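Local coordinates for protein putative cytochrome P450 120 (Synechocystis sp., PDB 2VE3) that binds heme and retinoic acid and, as a member of the cytochrome P450 family, probably works as a monooxygenase that inserts oxygen into its substrate, at residues 345-357 with 372-384. Residues are numbered along the deposited sequence; the frame is centred on the assembly and turned at random.
Sequences QISQTHADPDLYP and SATHNPPFAHVPF. With HEM (protoporphyrin IX containing Fe), chain C; REA (retinoic acid), chain D.
His350 uses its imidazole as an acceptor for a main-chain amide: Val382 N donates to His350 NE2 at 2.9 Å, arriving almost exactly in the ring plane and bent to 155° at the hydrogen. The ring's other nitrogen, ND1, is also hydrogen-bonded in the structure, so both nitrogens of this buried ring are satisfied, which should hold its rotation; histidine suits the place because one ring nitrogen can accept while the other, here probably ND1, donates. Ile346 CG2 lies over one face, and Pro383 CD meets the edge beside CE1. The His381 ring runs nearly parallel but is slid so far aside that the two barely overlap. Farther from the heme, the Tyr356 hydroxyl donates to Ala380 O across 2.7 Å, from above the carbonyl plane instead of along a lone pair; a tyrosine is long enough to carry its hydroxyl across to the other segment. A water that donates to this hydroxyl and accepts from Asn376 ND2 bridges the two side chains. This pairing belongs to the cytochrome P450 fold: 345-357 leaves strand 341-345 through a short helix, while 372-384 is part of the long loop leading toward Cys391, the probable axial ligand of the heme iron, ahead of helix 394-411. Ile346 and Pro383 both reach the heme, Ile346 CD1 lying 3.6 Å from methyl CMA, and Gln345 NE2 donates to the retinoic acid carboxylate. Near the surface, Asn376 ND2 gives Leu355 O a nearly straight bond of 3.0 Å (173°), with the acceptor in the amide plane. Leu355, turned about CA-CB to a chi1 of -109°, away from the staggered positions, lays CG 3.6 Å from Ala380 CB and CD1 against Pro377 CG; the small alanine methyl lets the branched leucine come close. Asp352 OD2 accepts from Leu355 N, three residues on, in an Asx motif that ties down this leucine's backbone.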
# COMPACT_ATOMS: atom_id res chain seq x y z
N GLN A 345 -8.90 -9.98 4.89
CA GLN A 345 -9.45 -8.82 4.21
C GLN A 345 -9.48 -7.62 5.14
O GLN A 345 -10.31 -7.54 6.06
CB GLN A 345 -10.84 -9.13 3.66
CG GLN A 345 -10.82 -10.18 2.53
CD GLN A 345 -10.21 -9.61 1.25
OE1 GLN A 345 -10.70 -8.62 0.70
NE2 GLN A 345 -9.11 -10.22 0.80
N ILE A 346 -8.53 -6.72 4.92
CA ILE A 346 -8.38 -5.49 5.70
C ILE A 346 -9.61 -4.58 5.49
O ILE A 346 -10.13 -3.99 6.43
CB ILE A 346 -7.08 -4.73 5.32
CG1 ILE A 346 -5.85 -5.62 5.51
CG2 ILE A 346 -6.94 -3.41 6.12
CD1 ILE A 346 -4.60 -5.10 4.85
N SER A 347 -10.08 -4.49 4.26
CA SER A 347 -11.28 -3.73 3.95
C SER A 347 -12.49 -4.20 4.76
O SER A 347 -13.26 -3.39 5.25
CB SER A 347 -11.56 -3.78 2.44
OG SER A 347 -11.49 -5.13 1.97
N GLN A 348 -12.68 -5.52 4.89
CA GLN A 348 -13.79 -6.05 5.69
C GLN A 348 -13.61 -5.78 7.20
O GLN A 348 -14.57 -5.35 7.87
CB GLN A 348 -14.03 -7.55 5.42
CG GLN A 348 -14.34 -7.89 3.97
CD GLN A 348 -14.33 -9.40 3.65
OE1 GLN A 348 -14.11 -9.79 2.50
NE2 GLN A 348 -14.58 -10.24 4.65
N THR A 349 -12.41 -6.00 7.72
CA THR A 349 -12.12 -5.76 9.14
C THR A 349 -12.42 -4.31 9.52
O THR A 349 -13.01 -4.06 10.57
CB THR A 349 -10.66 -6.10 9.51
OG1 THR A 349 -10.35 -7.43 9.10
CG2 THR A 349 -10.43 -5.99 11.02
N HIS A 350 -12.05 -3.39 8.64
CA HIS A 350 -12.21 -1.95 8.89
C HIS A 350 -13.63 -1.45 8.70
O HIS A 350 -13.93 -0.31 9.03
CB HIS A 350 -11.24 -1.16 8.02
CG HIS A 350 -9.80 -1.29 8.44
ND1 HIS A 350 -8.80 -0.52 7.90
CD2 HIS A 350 -9.21 -2.10 9.34
CE1 HIS A 350 -7.65 -0.86 8.45
NE2 HIS A 350 -7.86 -1.82 9.32
N ALA A 351 -14.49 -2.31 8.17
CA ALA A 351 -15.92 -2.00 8.03
C ALA A 351 -16.77 -2.72 9.07
O ALA A 351 -17.99 -2.61 9.05
CB ALA A 351 -16.40 -2.34 6.60
N ASP A 352 -16.13 -3.45 9.99
CA ASP A 352 -16.86 -4.14 11.06
C ASP A 352 -17.51 -3.14 12.01
O ASP A 352 -16.83 -2.31 12.58
CB ASP A 352 -15.94 -5.09 11.83
CG ASP A 352 -16.67 -5.86 12.92
OD1 ASP A 352 -17.57 -6.67 12.61
OD2 ASP A 352 -16.32 -5.66 14.10
N PRO A 353 -18.85 -3.19 12.15
CA PRO A 353 -19.54 -2.22 13.02
C PRO A 353 -19.31 -2.39 14.52
O PRO A 353 -19.51 -1.44 15.27
CB PRO A 353 -21.02 -2.38 12.64
CG PRO A 353 -21.13 -3.77 12.09
CD PRO A 353 -19.80 -4.11 11.48
N ASP A 354 -18.89 -3.58 14.94
CA ASP A 354 -18.50 -3.83 16.33
C ASP A 354 -17.17 -3.17 16.65
O ASP A 354 -16.98 -2.57 17.72
CB ASP A 354 -18.38 -5.33 16.61
CG ASP A 354 -19.68 -6.08 16.41
OD1 ASP A 354 -20.76 -5.47 16.53
OD2 ASP A 354 -19.63 -7.30 16.15
N LEU A 355 -16.23 -3.31 15.71
CA LEU A 355 -14.95 -2.61 15.76
C LEU A 355 -15.07 -1.11 15.52
O LEU A 355 -14.43 -0.30 16.19
CB LEU A 355 -14.02 -3.23 14.71
CG LEU A 355 -12.81 -4.09 15.12
CD1 LEU A 355 -12.97 -4.75 16.50
CD2 LEU A 355 -12.46 -5.12 14.03
N TYR A 356 -15.90 -0.74 14.55
CA TYR A 356 -16.04 0.65 14.12
C TYR A 356 -17.51 1.07 14.06
O TYR A 356 -18.14 0.98 13.01
CB TYR A 356 -15.33 0.88 12.77
CG TYR A 356 -13.87 0.52 12.85
CD1 TYR A 356 -12.97 1.33 13.56
CD2 TYR A 356 -13.39 -0.65 12.27
CE1 TYR A 356 -11.63 0.98 13.66
CE2 TYR A 356 -12.06 -1.01 12.36
CZ TYR A 356 -11.18 -0.19 13.05
OH TYR A 356 -9.87 -0.52 13.14
N PRO A 357 -18.07 1.51 15.20
CA PRO A 357 -19.47 1.96 15.25
C PRO A 357 -19.76 3.04 14.20
O PRO A 357 -19.04 4.04 14.14
CB PRO A 357 -19.59 2.53 16.67
CG PRO A 357 -18.59 1.76 17.46
CD PRO A 357 -17.42 1.60 16.53
N SER A 372 -12.99 4.82 20.93
CA SER A 372 -13.44 3.46 20.66
C SER A 372 -12.37 2.51 20.12
O SER A 372 -12.36 1.31 20.45
CB SER A 372 -14.67 3.48 19.74
OG SER A 372 -14.47 4.36 18.64
N ALA A 373 -11.47 3.04 19.29
CA ALA A 373 -10.46 2.23 18.61
C ALA A 373 -9.23 1.90 19.46
O ALA A 373 -8.45 1.01 19.11
CB ALA A 373 -10.04 2.92 17.31
N THR A 374 -9.07 2.60 20.59
CA THR A 374 -7.91 2.45 21.47
C THR A 374 -8.00 1.23 22.39
O THR A 374 -6.98 0.58 22.66
CB THR A 374 -7.72 3.68 22.36
OG1 THR A 374 -8.89 3.84 23.17
CG2 THR A 374 -7.50 4.94 21.52
N HIS A 375 -9.19 0.92 22.89
CA HIS A 375 -9.34 -0.32 23.64
C HIS A 375 -10.13 -1.39 22.89
O HIS A 375 -10.81 -2.21 23.50
CB HIS A 375 -9.85 -0.10 25.09
CG HIS A 375 -10.72 1.11 25.28
ND1 HIS A 375 -10.32 2.22 25.99
CD2 HIS A 375 -11.99 1.36 24.87
CE1 HIS A 375 -11.29 3.11 26.00
NE2 HIS A 375 -12.32 2.62 25.33
N ASN A 376 -10.02 -1.39 21.55
CA ASN A 376 -10.49 -2.49 20.71
C ASN A 376 -9.58 -3.70 20.93
O ASN A 376 -8.47 -3.55 21.46
CB ASN A 376 -10.49 -2.08 19.21
CG ASN A 376 -11.88 -1.71 18.67
OD1 ASN A 376 -12.91 -2.12 19.21
ND2 ASN A 376 -11.91 -0.95 17.58
N PRO A 377 -10.03 -4.91 20.54
CA PRO A 377 -9.11 -6.06 20.56
C PRO A 377 -7.88 -5.83 19.67
O PRO A 377 -7.89 -4.94 18.81
CB PRO A 377 -9.97 -7.21 20.01
CG PRO A 377 -11.14 -6.57 19.35
CD PRO A 377 -11.39 -5.31 20.13
N PRO A 378 -6.79 -6.58 19.91
CA PRO A 378 -5.65 -6.53 18.99
C PRO A 378 -6.06 -6.90 17.56
O PRO A 378 -6.98 -7.69 17.37
CB PRO A 378 -4.70 -7.60 19.54
CG PRO A 378 -5.03 -7.66 21.01
CD PRO A 378 -6.52 -7.44 21.08
N PHE A 379 -5.37 -6.31 16.58
CA PHE A 379 -5.56 -6.66 15.15
C PHE A 379 -6.88 -6.17 14.56
O PHE A 379 -7.42 -6.76 13.61
CB PHE A 379 -5.35 -8.16 14.89
CG PHE A 379 -3.99 -8.67 15.30
CD1 PHE A 379 -2.85 -8.26 14.61
CD2 PHE A 379 -3.85 -9.55 16.37
CE1 PHE A 379 -1.58 -8.73 14.98
CE2 PHE A 379 -2.58 -10.04 16.75
CZ PHE A 379 -1.45 -9.62 16.05
N ALA A 380 -7.36 -5.06 15.11
CA ALA A 380 -8.61 -4.43 14.72
C ALA A 380 -8.39 -3.33 13.65
O ALA A 380 -9.25 -3.08 12.78
CB ALA A 380 -9.28 -3.85 15.96
N HIS A 381 -7.23 -2.68 13.73
CA HIS A 381 -6.79 -1.69 12.77
C HIS A 381 -5.53 -2.29 12.16
O HIS A 381 -4.47 -2.35 12.79
CB HIS A 381 -6.51 -0.38 13.52
CG HIS A 381 -6.10 0.77 12.65
ND1 HIS A 381 -6.97 1.40 11.79
CD2 HIS A 381 -4.93 1.43 12.56
CE1 HIS A 381 -6.34 2.39 11.18
NE2 HIS A 381 -5.10 2.43 11.63
N VAL A 382 -5.66 -2.80 10.94
CA VAL A 382 -4.57 -3.48 10.26
C VAL A 382 -4.29 -2.99 8.82
O VAL A 382 -4.20 -3.81 7.89
CB VAL A 382 -4.76 -5.02 10.27
CG1 VAL A 382 -4.57 -5.57 11.70
CG2 VAL A 382 -6.13 -5.43 9.67
N PRO A 383 -4.10 -1.66 8.63
CA PRO A 383 -3.82 -1.08 7.31
C PRO A 383 -2.44 -1.54 6.77
O PRO A 383 -2.23 -1.57 5.56
CB PRO A 383 -3.83 0.43 7.57
CG PRO A 383 -3.44 0.55 9.05
CD PRO A 383 -4.09 -0.64 9.70
N PHE A 384 -1.53 -1.90 7.67
CA PHE A 384 -0.18 -2.39 7.32
C PHE A 384 -0.01 -3.89 7.57
O PHE A 384 1.12 -4.40 7.55
CB PHE A 384 0.90 -1.61 8.06
CG PHE A 384 0.85 -0.11 7.80
CD1 PHE A 384 1.32 0.42 6.59
CD2 PHE A 384 0.31 0.75 8.75
CE1 PHE A 384 1.28 1.79 6.35
CE2 PHE A 384 0.26 2.13 8.51
CZ PHE A 384 0.75 2.65 7.31
CHA HEM C . 3.88 -5.34 3.18
CHB HEM C . 0.29 -2.08 3.38
CHC HEM C . 3.37 1.43 2.01
CHD HEM C . 6.80 -1.88 1.27
C1A HEM C . 2.63 -4.78 3.38
C2A HEM C . 1.42 -5.45 3.83
C3A HEM C . 0.44 -4.54 3.90
C4A HEM C . 0.98 -3.27 3.47
CMA HEM C . -1.03 -4.75 4.31
CAA HEM C . 1.32 -6.95 4.22
CBA HEM C . 0.89 -7.84 3.05
CGA HEM C . 1.00 -9.27 3.52
O1A HEM C . 0.26 -9.64 4.48
O2A HEM C . 1.82 -10.04 2.93
C1B HEM C . 0.82 -0.84 3.07
C2B HEM C . 0.13 0.44 3.15
C3B HEM C . 0.99 1.41 2.78
C4B HEM C . 2.23 0.77 2.44
CMB HEM C . -1.33 0.61 3.61
CAB HEM C . 0.76 2.96 2.67
CBB HEM C . -0.02 3.65 3.51
C1C HEM C . 4.59 0.87 1.73
C2C HEM C . 5.80 1.57 1.36
C3C HEM C . 6.76 0.66 1.16
C4C HEM C . 6.17 -0.66 1.37
CMC HEM C . 5.94 3.12 1.28
CAC HEM C . 8.25 0.92 0.78
CBC HEM C . 8.65 1.33 -0.42
C1D HEM C . 6.31 -3.12 1.62
C2D HEM C . 6.99 -4.36 1.37
C3D HEM C . 6.08 -5.45 1.95
C4D HEM C . 4.95 -4.75 2.53
CMD HEM C . 8.34 -4.54 0.64
CAD HEM C . 6.32 -6.98 1.96
CBD HEM C . 6.72 -7.39 3.37
CGD HEM C . 6.99 -8.87 3.44
O1D HEM C . 7.57 -9.30 4.46
O2D HEM C . 6.65 -9.63 2.48
NA HEM C . 2.32 -3.46 3.17
NB HEM C . 2.10 -0.60 2.62
NC HEM C . 4.84 -0.50 1.72
ND HEM C . 5.13 -3.37 2.32
FE HEM C . 3.68 -1.89 2.73
C1 REA D . 2.41 -4.36 -1.27
C2 REA D . 3.89 -4.73 -1.24
C3 REA D . 4.05 -6.25 -1.18
C4 REA D . 3.56 -6.88 -2.49
C5 REA D . 2.24 -6.29 -2.96
C6 REA D . 1.71 -5.12 -2.41
C7 REA D . 0.45 -4.62 -2.96
C8 REA D . -0.82 -5.25 -2.57
C9 REA D . -2.05 -4.82 -3.26
C10 REA D . -3.16 -5.75 -3.19
C11 REA D . -4.53 -5.37 -2.90
C12 REA D . -5.33 -6.52 -2.47
C13 REA D . -6.66 -6.80 -3.01
C14 REA D . -7.31 -7.88 -2.37
C15 REA D . -8.75 -8.04 -2.27
C16 REA D . 1.74 -4.76 0.06
C17 REA D . 2.34 -2.85 -1.46
C18 REA D . 1.53 -7.01 -4.08
C19 REA D . -2.17 -3.52 -4.02
C20 REA D . -7.24 -6.01 -4.15
O1 REA D . -9.52 -7.16 -2.70
O2 REA D . -9.22 -9.06 -1.75
O HOH W 1 -14.03 2.84 16.40
O HOH W 2 -9.18 -0.11 15.99